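Long-range contact in probable sugar kinase (PDB 3KZH), which probably transfers a phosphate group to a sugar or related small molecule, like other pfkB-type carbohydrate kinases: residues P97-I102 with A112-K117. Sequence-based numbering, arbitrary orientation.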
loop_
_atom_site.group_PDB
_atom_site.type_symbol
_atom_site.label_atom_id
_atom_site.label_comp_id
_atom_site.label_asym_id
_atom_site.label_seq_id
_atom_site.Cartn_x
_atom_site.Cartn_y
_atom_site.Cartn_z
ATOM N N PRO A 97 -2.787 -10.355 4.982
ATOM C CA PRO A 97 -3.570 -10.915 3.870
ATOM C C PRO A 97 -3.764 -9.914 2.730
ATOM O O PRO A 97 -4.207 -8.783 2.944
ATOM C CB PRO A 97 -4.874 -11.297 4.545
ATOM C CG PRO A 97 -4.403 -11.773 5.844
ATOM C CD PRO A 97 -3.392 -10.754 6.269
ATOM N N THR A 98 -3.274 -10.301 1.557
ATOM C CA THR A 98 -3.322 -9.460 0.368
ATOM C C THR A 98 -3.736 -10.244 -0.862
ATOM O O THR A 98 -3.360 -11.400 -1.031
ATOM C CB THR A 98 -1.930 -8.801 0.113
ATOM O OG1 THR A 98 -1.504 -8.120 1.299
ATOM C CG2 THR A 98 -1.971 -7.791 -1.053
ATOM N N TYR A 99 -4.536 -9.600 -1.699
ATOM C CA TYR A 99 -4.984 -10.193 -2.946
ATOM C C TYR A 99 -4.572 -9.249 -4.077
ATOM O O TYR A 99 -5.116 -8.152 -4.218
ATOM C CB TYR A 99 -6.499 -10.430 -2.931
ATOM C CG TYR A 99 -7.038 -11.105 -4.175
ATOM C CD1 TYR A 99 -6.719 -12.448 -4.469
ATOM C CD2 TYR A 99 -7.861 -10.397 -5.076
ATOM C CE1 TYR A 99 -7.215 -13.080 -5.651
ATOM C CE2 TYR A 99 -8.361 -11.010 -6.254
ATOM C CZ TYR A 99 -8.033 -12.348 -6.532
ATOM O OH TYR A 99 -8.519 -12.939 -7.675
ATOM N N LEU A 100 -3.568 -9.677 -4.839
ATOM C CA LEU A 100 -3.042 -8.922 -5.972
ATOM C C LEU A 100 -3.617 -9.494 -7.268
ATOM O O LEU A 100 -3.351 -10.639 -7.599
ATOM C CB LEU A 100 -1.507 -8.986 -5.967
ATOM C CG LEU A 100 -0.658 -8.456 -7.132
ATOM C CD1 LEU A 100 -0.933 -6.979 -7.414
ATOM C CD2 LEU A 100 0.801 -8.663 -6.793
ATOM N N ALA A 101 -4.406 -8.698 -7.984
ATOM C CA ALA A 101 -5.007 -9.147 -9.239
ATOM C C ALA A 101 -4.886 -8.183 -10.393
ATOM O O ALA A 101 -5.053 -6.978 -10.230
ATOM C CB ALA A 101 -6.463 -9.502 -9.041
ATOM N N ILE A 102 -4.615 -8.737 -11.572
ATOM C CA ILE A 102 -4.499 -7.953 -12.797
ATOM C C ILE A 102 -5.693 -8.284 -13.697
ATOM O O ILE A 102 -5.952 -9.451 -14.000
ATOM C CB ILE A 102 -3.119 -8.186 -13.499
ATOM C CG1 ILE A 102 -2.025 -7.494 -12.677
ATOM C CG2 ILE A 102 -3.129 -7.658 -14.944
ATOM C CD1 ILE A 102 -0.623 -7.837 -13.046
ATOM N N ALA A 112 -3.482 -13.404 -11.011
ATOM C CA ALA A 112 -3.623 -13.104 -9.575
ATOM C C ALA A 112 -2.730 -13.884 -8.618
ATOM O O ALA A 112 -2.352 -15.025 -8.890
ATOM C CB ALA A 112 -5.072 -13.239 -9.116
ATOM N N ILE A 113 -2.407 -13.236 -7.496
ATOM C CA ILE A 113 -1.598 -13.793 -6.408
ATOM C C ILE A 113 -2.388 -13.611 -5.105
ATOM O O ILE A 113 -2.760 -12.484 -4.751
ATOM C CB ILE A 113 -0.179 -13.101 -6.286
ATOM C CG1 ILE A 113 0.743 -13.543 -7.432
ATOM C CG2 ILE A 113 0.501 -13.415 -4.937
ATOM C CD1 ILE A 113 1.115 -15.032 -7.472
ATOM N N ALA A 114 -2.631 -14.722 -4.405
ATOM C CA ALA A 114 -3.358 -14.729 -3.127
ATOM C C ALA A 114 -2.408 -15.011 -1.959
ATOM O O ALA A 114 -1.874 -16.111 -1.843
ATOM C CB ALA A 114 -4.482 -15.774 -3.163
ATOM N N ASP A 115 -2.178 -14.005 -1.117
ATOM C CA ASP A 115 -1.301 -14.135 0.047
ATOM C C ASP A 115 -2.199 -14.209 1.297
ATOM O O ASP A 115 -2.047 -13.434 2.246
ATOM C CB ASP A 115 -0.356 -12.928 0.104
ATOM C CG ASP A 115 0.884 -13.169 0.965
ATOM O OD1 ASP A 115 0.947 -14.168 1.716
ATOM O OD2 ASP A 115 1.810 -12.331 0.894
HETATM N N MSE A 116 -3.100 -15.193 1.282
HETATM C CA MSE A 116 -4.087 -15.452 2.335
HETATM C C MSE A 116 -3.601 -16.382 3.445
HETATM O O MSE A 116 -4.403 -16.919 4.222
HETATM C CB MSE A 116 -5.356 -16.041 1.696
HETATM C CG MSE A 116 -5.950 -15.215 0.548
HETATM SE SE MSE A 116 -6.272 -13.370 1.059
HETATM C CE MSE A 116 -8.204 -13.547 1.367
ATOM N N LYS A 117 -2.283 -16.519 3.533
ATOM C CA LYS A 117 -1.605 -17.391 4.486
ATOM C C LYS A 117 -1.915 -17.130 5.965
ATOM O O LYS A 117 -2.374 -18.030 6.674
ATOM C CB LYS A 117 -0.094 -17.299 4.235
ATOM C CG LYS A 117 0.788 -18.236 5.048
ATOM C CD LYS A 117 1.920 -17.448 5.690
ATOM C CE LYS A 117 3.070 -18.350 6.108
ATOM N NZ LYS A 117 3.806 -18.870 4.921
#
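Leu100 and Ile113 grip each other through both backbone polar groups: Leu100 N donates to Ile113 O at 2.9 Å and Ile113 N to Leu100 O at 2.8 Å. This antiparallel hydrogen-bonded pair is a worked example of how a beta hairpin zips together. Two residues along, Asp115 N binds Thr98 O at 2.9 Å, but the return bond from Thr98 N to Asp115 O is weak; Pro97 CA adds a nearly straight CA-H...O contact to the same carbonyl oxygen. The carboxylate of Asp115 turns to other partners, OD1 to Ser95 OG and OD2 to Val37 N of the second subunit.

On the face carrying Tyr99, Ala101, Ala112 and Ala114, the tyrosine ring supplies most of the cross-strand side-chain contact. With CG anti to its backbone N (chi1 -177°), Tyr99 lays its ring across toward the partner strand: CD1 has Ala114 CB at its edge, 4.2 Å away, while OH comes within 3.7 Å of Ala112 CB. The small methyls of the two alanines accommodate the ring. At the open end of the hairpin, away from its turn, the bent selenomethionine Met116 brings SE to 4.3 Å from Pro97 CB.

Strand 98-103 also bonds to strand 16-23, and Ile113 and Ala114 join a parallel ladder with the second subunit, consistent with the lid sheet through which ribokinase and several relatives dimerise. Main-chain bonds thus carry the sheet across the interface, and the Asp115 carboxylate ties the hairpin to the second subunit.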